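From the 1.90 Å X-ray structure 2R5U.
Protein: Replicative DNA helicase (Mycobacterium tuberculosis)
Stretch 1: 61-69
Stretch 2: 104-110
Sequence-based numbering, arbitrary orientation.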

ATOM      1  N   TYR B  61      13.617  22.282  17.433  1.00 31.89           N
ATOM      2  CA  TYR B  61      13.983  20.889  17.686  1.00 33.01           C
ATOM      3  C   TYR B  61      12.814  20.104  18.267  1.00 33.08           C
ATOM      4  O   TYR B  61      12.509  18.999  17.814  1.00 32.41           O
ATOM      5  CB  TYR B  61      15.197  20.770  18.620  1.00 34.04           C
ATOM      6  CG  TYR B  61      15.559  19.315  18.884  1.00 36.05           C
ATOM      7  CD1 TYR B  61      15.419  18.763  20.153  1.00 37.46           C
ATOM      8  CD2 TYR B  61      15.985  18.477  17.838  1.00 38.16           C
ATOM      9  CE1 TYR B  61      15.732  17.411  20.389  1.00 38.94           C
ATOM     10  CE2 TYR B  61      16.289  17.128  18.055  1.00 38.39           C
ATOM     11  CZ  TYR B  61      16.164  16.604  19.332  1.00 38.68           C
ATOM     12  OH  TYR B  61      16.468  15.276  19.556  1.00 38.37           O
ATOM     13  N   ARG B  62      12.166  20.664  19.285  1.00 33.30           N
ATOM     14  CA  ARG B  62      11.061  19.960  19.944  1.00 34.21           C
ATOM     15  C   ARG B  62       9.769  20.058  19.121  1.00 33.39           C
ATOM     16  O   ARG B  62       9.334  21.168  18.813  1.00 33.36           O
ATOM     17  CB  ARG B  62      10.841  20.539  21.339  1.00 35.00           C
ATOM     18  CG  ARG B  62      10.322  19.524  22.330  1.00 39.73           C
ATOM     19  CD  ARG B  62       9.859  20.196  23.581  1.00 46.31           C
ATOM     20  NE  ARG B  62       8.445  19.957  23.877  1.00 51.81           N
ATOM     21  CZ  ARG B  62       7.995  18.976  24.659  1.00 53.85           C
ATOM     22  NH1 ARG B  62       6.691  18.855  24.892  1.00 54.11           N
ATOM     23  NH2 ARG B  62       8.847  18.116  25.218  1.00 55.80           N
ATOM     24  N   PRO B  63       9.166  18.908  18.754  1.00 33.10           N
ATOM     25  CA  PRO B  63       7.899  18.873  18.002  1.00 32.26           C
ATOM     26  C   PRO B  63       6.747  19.715  18.612  1.00 31.44           C
ATOM     27  O   PRO B  63       6.059  20.414  17.876  1.00 31.44           O
ATOM     28  CB  PRO B  63       7.540  17.378  17.997  1.00 33.05           C
ATOM     29  CG  PRO B  63       8.851  16.686  18.111  1.00 33.00           C
ATOM     30  CD  PRO B  63       9.683  17.543  19.003  1.00 33.31           C
ATOM     31  N   ALA B  64       6.553  19.660  19.930  1.00 30.65           N
ATOM     32  CA  ALA B  64       5.547  20.501  20.587  1.00 29.79           C
ATOM     33  C   ALA B  64       5.757  21.997  20.293  1.00 29.20           C
ATOM     34  O   ALA B  64       4.791  22.720  20.074  1.00 29.05           O
ATOM     35  CB  ALA B  64       5.527  20.254  22.100  1.00 29.45           C
ATOM     36  N   HIS B  65       7.017  22.433  20.286  1.00 27.88           N
ATOM     37  CA  HIS B  65       7.368  23.808  20.003  1.00 27.04           C
ATOM     38  C   HIS B  65       7.082  24.191  18.553  1.00 26.28           C
ATOM     39  O   HIS B  65       6.575  25.272  18.311  1.00 24.63           O
ATOM     40  CB  HIS B  65       8.819  24.119  20.373  1.00 26.56           C
ATOM     41  CG  HIS B  65       9.110  23.980  21.831  1.00 26.40           C
ATOM     42  ND1 HIS B  65      10.385  24.019  22.339  1.00 27.96           N
ATOM     43  CD2 HIS B  65       8.284  23.810  22.893  1.00 27.35           C
ATOM     44  CE1 HIS B  65      10.340  23.895  23.653  1.00 28.23           C
ATOM     45  NE2 HIS B  65       9.076  23.762  24.014  1.00 29.21           N
ATOM     46  N   GLN B  66       7.392  23.305  17.595  1.00 26.17           N
ATOM     47  CA  GLN B  66       7.037  23.563  16.190  1.00 26.33           C
ATOM     48  C   GLN B  66       5.532  23.717  16.026  1.00 25.86           C
ATOM     49  O   GLN B  66       5.082  24.563  15.266  1.00 25.61           O
ATOM     50  CB  GLN B  66       7.536  22.465  15.223  1.00 26.90           C
ATOM     51  CG  GLN B  66       7.476  22.902  13.745  1.00 28.27           C
ATOM     52  CD  GLN B  66       8.460  24.013  13.429  1.00 30.76           C
ATOM     53  OE1 GLN B  66       8.068  25.117  13.014  1.00 34.82           O
ATOM     54  NE2 GLN B  66       9.742  23.751  13.663  1.00 27.39           N
ATOM     55  N   ASN B  67       4.768  22.880  16.715  1.00 26.20           N
ATOM     56  CA  ASN B  67       3.305  22.906  16.643  1.00 26.27           C
ATOM     57  C   ASN B  67       2.792  24.269  17.120  1.00 25.90           C
ATOM     58  O   ASN B  67       1.918  24.876  16.484  1.00 24.91           O
ATOM     59  CB  ASN B  67       2.674  21.824  17.526  1.00 27.30           C
ATOM     60  CG  ASN B  67       2.862  20.381  16.983  1.00 29.56           C
ATOM     61  OD1 ASN B  67       3.087  20.155  15.791  1.00 33.29           O
ATOM     62  ND2 ASN B  67       2.721  19.409  17.876  1.00 31.68           N
ATOM     63  N   VAL B  68       3.328  24.735  18.250  1.00 24.54           N
ATOM     64  CA  VAL B  68       2.901  26.016  18.815  1.00 24.09           C
ATOM     65  C   VAL B  68       3.237  27.135  17.834  1.00 24.35           C
ATOM     66  O   VAL B  68       2.370  27.956  17.506  1.00 23.98           O
ATOM     67  CB  VAL B  68       3.527  26.292  20.187  1.00 24.19           C
ATOM     68  CG1 VAL B  68       3.143  27.723  20.686  1.00 23.56           C
ATOM     69  CG2 VAL B  68       3.058  25.234  21.175  1.00 22.89           C
ATOM     70  N   TYR B  69       4.481  27.142  17.357  1.00 24.82           N
ATOM     71  CA  TYR B  69       4.942  28.132  16.397  1.00 25.55           C
ATOM     72  C   TYR B  69       4.065  28.183  15.140  1.00 26.26           C
ATOM     73  O   TYR B  69       3.680  29.271  14.689  1.00 25.68           O
ATOM     74  CB  TYR B  69       6.402  27.861  16.027  1.00 26.06           C
ATOM     75  CG  TYR B  69       7.003  28.867  15.063  1.00 27.97           C
ATOM     76  CD1 TYR B  69       7.542  30.059  15.526  1.00 28.64           C
ATOM     77  CD2 TYR B  69       7.032  28.613  13.682  1.00 29.53           C
ATOM     78  CE1 TYR B  69       8.092  30.976  14.659  1.00 30.30           C
ATOM     79  CE2 TYR B  69       7.590  29.526  12.794  1.00 31.31           C
ATOM     80  CZ  TYR B  69       8.112  30.707  13.299  1.00 30.33           C
ATOM     81  OH  TYR B  69       8.675  31.626  12.467  1.00 30.67           O
TER
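Stretch 2 104-110: PYLHTLI

Stretch 2, from Pro 104 to Ile 110, is helical throughout, part of a helix that extends beyond it in both directions. It lies across the helix that starts at Pro 63, with Arg 62 at the N-cap position. The two N-to-C directions are almost perpendicular, with a signed crossing angle of -89°, and the axes come no closer than 12.5 Å. At that spacing side chains must span the gap, and the near-perpendicular crossing confines contact to a small patch. The two stretches together bury 214 Å². The nearest CA atoms pair Val 68 with Leu 106 at 8.5 Å and His 65 with Leu 109 at 9.9 Å.

Backbone hydrogen bonds in stretch 2 follow the regular i to i+4 pattern, from Thr 108 N to Pro 104 O (2.9 Å), from Leu 109 N to Tyr 105 O (3.0 Å) and from Ile 110 N to Leu 106 O (3.1 Å). Tyr 105, Leu 106 and Leu 109 therefore fall on one side of the helix, while Pro 104, His 107, Thr 108 and Ile 110 make no contact with stretch 1. Thr 108, with chi1 at -62°, instead turns its hydroxyl back on its own helix, where OG1 donates to Pro 104 O at 3.1 Å.

Tyr 105 has the largest area covered by the other stretch. Its CA-to-CB bond points toward stretch 1, and a t chi1 (-179°) carries the ring across the gap until OH reaches the imidazole of His 65. His 65 starts less favourably, with CB directed sideways, but its m chi1 (-63°) brings the ring end nearer. His 65 NE2 then donates to Tyr 105 OH at 2.6 Å, with the hydroxyl near the imidazole plane. The angle at the hydrogen is 121°, so the bond is weak despite its short length, and the modelled position of the hydroxyl is less certain. ND1 is hydrogen-bonded elsewhere in the structure, so both ring nitrogens of His 65 have partners. Arg 62 approaches the same hydroxyl more loosely, its NE lying 4.3 Å from Tyr 105 OH.

Val 68 provides the apolar half of the contact. Its CB points toward stretch 2, and with chi1 t (175°) both methyls approach Leu 106: Val 68 CG1 lies 4.1 Å and Val 68 CG2 4.2 Å from Leu 106 CD2. Val 68 CG2 also reaches Tyr 105 CE1 at 4.5 Å, at the edge of the ring, and Val 68 CG1 is 4.4 Å from Leu 109 CD1. Both leucines adopt the mt rotamer, common on helices, yet from different starting directions: the CA-to-CB bond of Leu 109 points toward stretch 1, whereas that of Leu 106 runs sideways, though the end of its side chain comes nearer.

The rule is that a long aromatic side chain spans the widely spaced helices and ends in a polar contact, while one branched residue packs against its ring and two leucine ends.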

ATOM      1  N   PRO B 104      -2.446  25.195  29.850  1.00 35.66           N
ATOM      2  CA  PRO B 104      -1.472  25.398  30.935  1.00 35.29           C
ATOM      3  C   PRO B 104      -0.034  25.428  30.403  1.00 34.24           C
ATOM      4  O   PRO B 104       0.791  26.181  30.909  1.00 33.62           O
ATOM      5  CB  PRO B 104      -1.672  24.163  31.824  1.00 35.18           C
ATOM      6  CG  PRO B 104      -3.069  23.732  31.559  1.00 36.18           C
ATOM      7  CD  PRO B 104      -3.285  24.004  30.105  1.00 36.08           C
ATOM      8  N   TYR B 105       0.252  24.637  29.372  1.00 34.02           N
ATOM      9  CA  TYR B 105       1.579  24.681  28.757  1.00 33.70           C
ATOM     10  C   TYR B 105       1.883  26.044  28.122  1.00 32.47           C
ATOM     11  O   TYR B 105       2.989  26.567  28.266  1.00 31.21           O
ATOM     12  CB  TYR B 105       1.735  23.565  27.735  1.00 35.43           C
ATOM     13  CG  TYR B 105       3.085  23.578  27.102  1.00 37.44           C
ATOM     14  CD1 TYR B 105       3.225  23.738  25.725  1.00 37.91           C
ATOM     15  CD2 TYR B 105       4.232  23.467  27.883  1.00 37.33           C
ATOM     16  CE1 TYR B 105       4.479  23.756  25.139  1.00 40.43           C
ATOM     17  CE2 TYR B 105       5.491  23.497  27.307  1.00 41.04           C
ATOM     18  CZ  TYR B 105       5.596  23.636  25.934  1.00 38.81           C
ATOM     19  OH  TYR B 105       6.832  23.673  25.361  1.00 42.54           O
ATOM     20  N   LEU B 106       0.901  26.611  27.418  1.00 31.50           N
ATOM     21  CA  LEU B 106       1.039  27.960  26.863  1.00 31.42           C
ATOM     22  C   LEU B 106       1.283  29.011  27.939  1.00 31.77           C
ATOM     23  O   LEU B 106       2.084  29.925  27.740  1.00 31.12           O
ATOM     24  CB  LEU B 106      -0.176  28.340  26.002  1.00 31.07           C
ATOM     25  CG  LEU B 106      -0.558  27.396  24.861  1.00 29.15           C
ATOM     26  CD1 LEU B 106      -1.757  28.002  24.140  1.00 26.46           C
ATOM     27  CD2 LEU B 106       0.624  27.195  23.908  1.00 27.07           C
ATOM     28  N   HIS B 107       0.612  28.867  29.079  1.00 32.48           N
ATOM     29  CA  HIS B 107       0.820  29.771  30.212  1.00 34.32           C
ATOM     30  C   HIS B 107       2.219  29.626  30.819  1.00 34.54           C
ATOM     31  O   HIS B 107       2.824  30.620  31.192  1.00 35.03           O
ATOM     32  CB  HIS B 107      -0.274  29.592  31.270  1.00 34.68           C
ATOM     33  CG  HIS B 107      -1.604  30.121  30.837  1.00 37.25           C
ATOM     34  ND1 HIS B 107      -1.825  31.463  30.603  1.00 39.07           N
ATOM     35  CD2 HIS B 107      -2.766  29.492  30.549  1.00 38.89           C
ATOM     36  CE1 HIS B 107      -3.077  31.639  30.219  1.00 39.47           C
ATOM     37  NE2 HIS B 107      -3.669  30.458  30.176  1.00 40.44           N
ATOM     38  N   THR B 108       2.723  28.392  30.881  1.00 35.34           N
ATOM     39  CA  THR B 108       4.115  28.131  31.282  1.00 36.35           C
ATOM     40  C   THR B 108       5.123  28.836  30.344  1.00 36.24           C
ATOM     41  O   THR B 108       6.037  29.519  30.809  1.00 36.64           O
ATOM     42  CB  THR B 108       4.405  26.618  31.350  1.00 36.68           C
ATOM     43  OG1 THR B 108       3.574  26.003  32.343  1.00 37.76           O
ATOM     44  CG2 THR B 108       5.847  26.363  31.698  1.00 36.75           C
ATOM     45  N   LEU B 109       4.927  28.708  29.032  1.00 36.15           N
ATOM     46  CA  LEU B 109       5.764  29.407  28.045  1.00 36.39           C
ATOM     47  C   LEU B 109       5.785  30.911  28.225  1.00 37.11           C
ATOM     48  O   LEU B 109       6.839  31.532  28.151  1.00 36.93           O
ATOM     49  CB  LEU B 109       5.306  29.091  26.621  1.00 35.26           C
ATOM     50  CG  LEU B 109       5.527  27.669  26.139  1.00 34.12           C
ATOM     51  CD1 LEU B 109       4.992  27.512  24.723  1.00 33.75           C
ATOM     52  CD2 LEU B 109       7.014  27.315  26.209  1.00 32.86           C
ATOM     53  N   ILE B 110       4.616  31.498  28.460  1.00 38.40           N
ATOM     54  CA  ILE B 110       4.515  32.931  28.711  1.00 39.93           C
ATOM     55  C   ILE B 110       5.326  33.331  29.961  1.00 41.67           C
ATOM     56  O   ILE B 110       6.031  34.342  29.950  1.00 41.50           O
ATOM     57  CB  ILE B 110       3.025  33.372  28.809  1.00 39.63           C
ATOM     58  CG1 ILE B 110       2.407  33.407  27.401  1.00 38.74           C
ATOM     59  CG2 ILE B 110       2.889  34.714  29.491  1.00 39.10           C
ATOM     60  CD1 ILE B 110       0.896  33.446  27.396  1.00 39.31           C
TER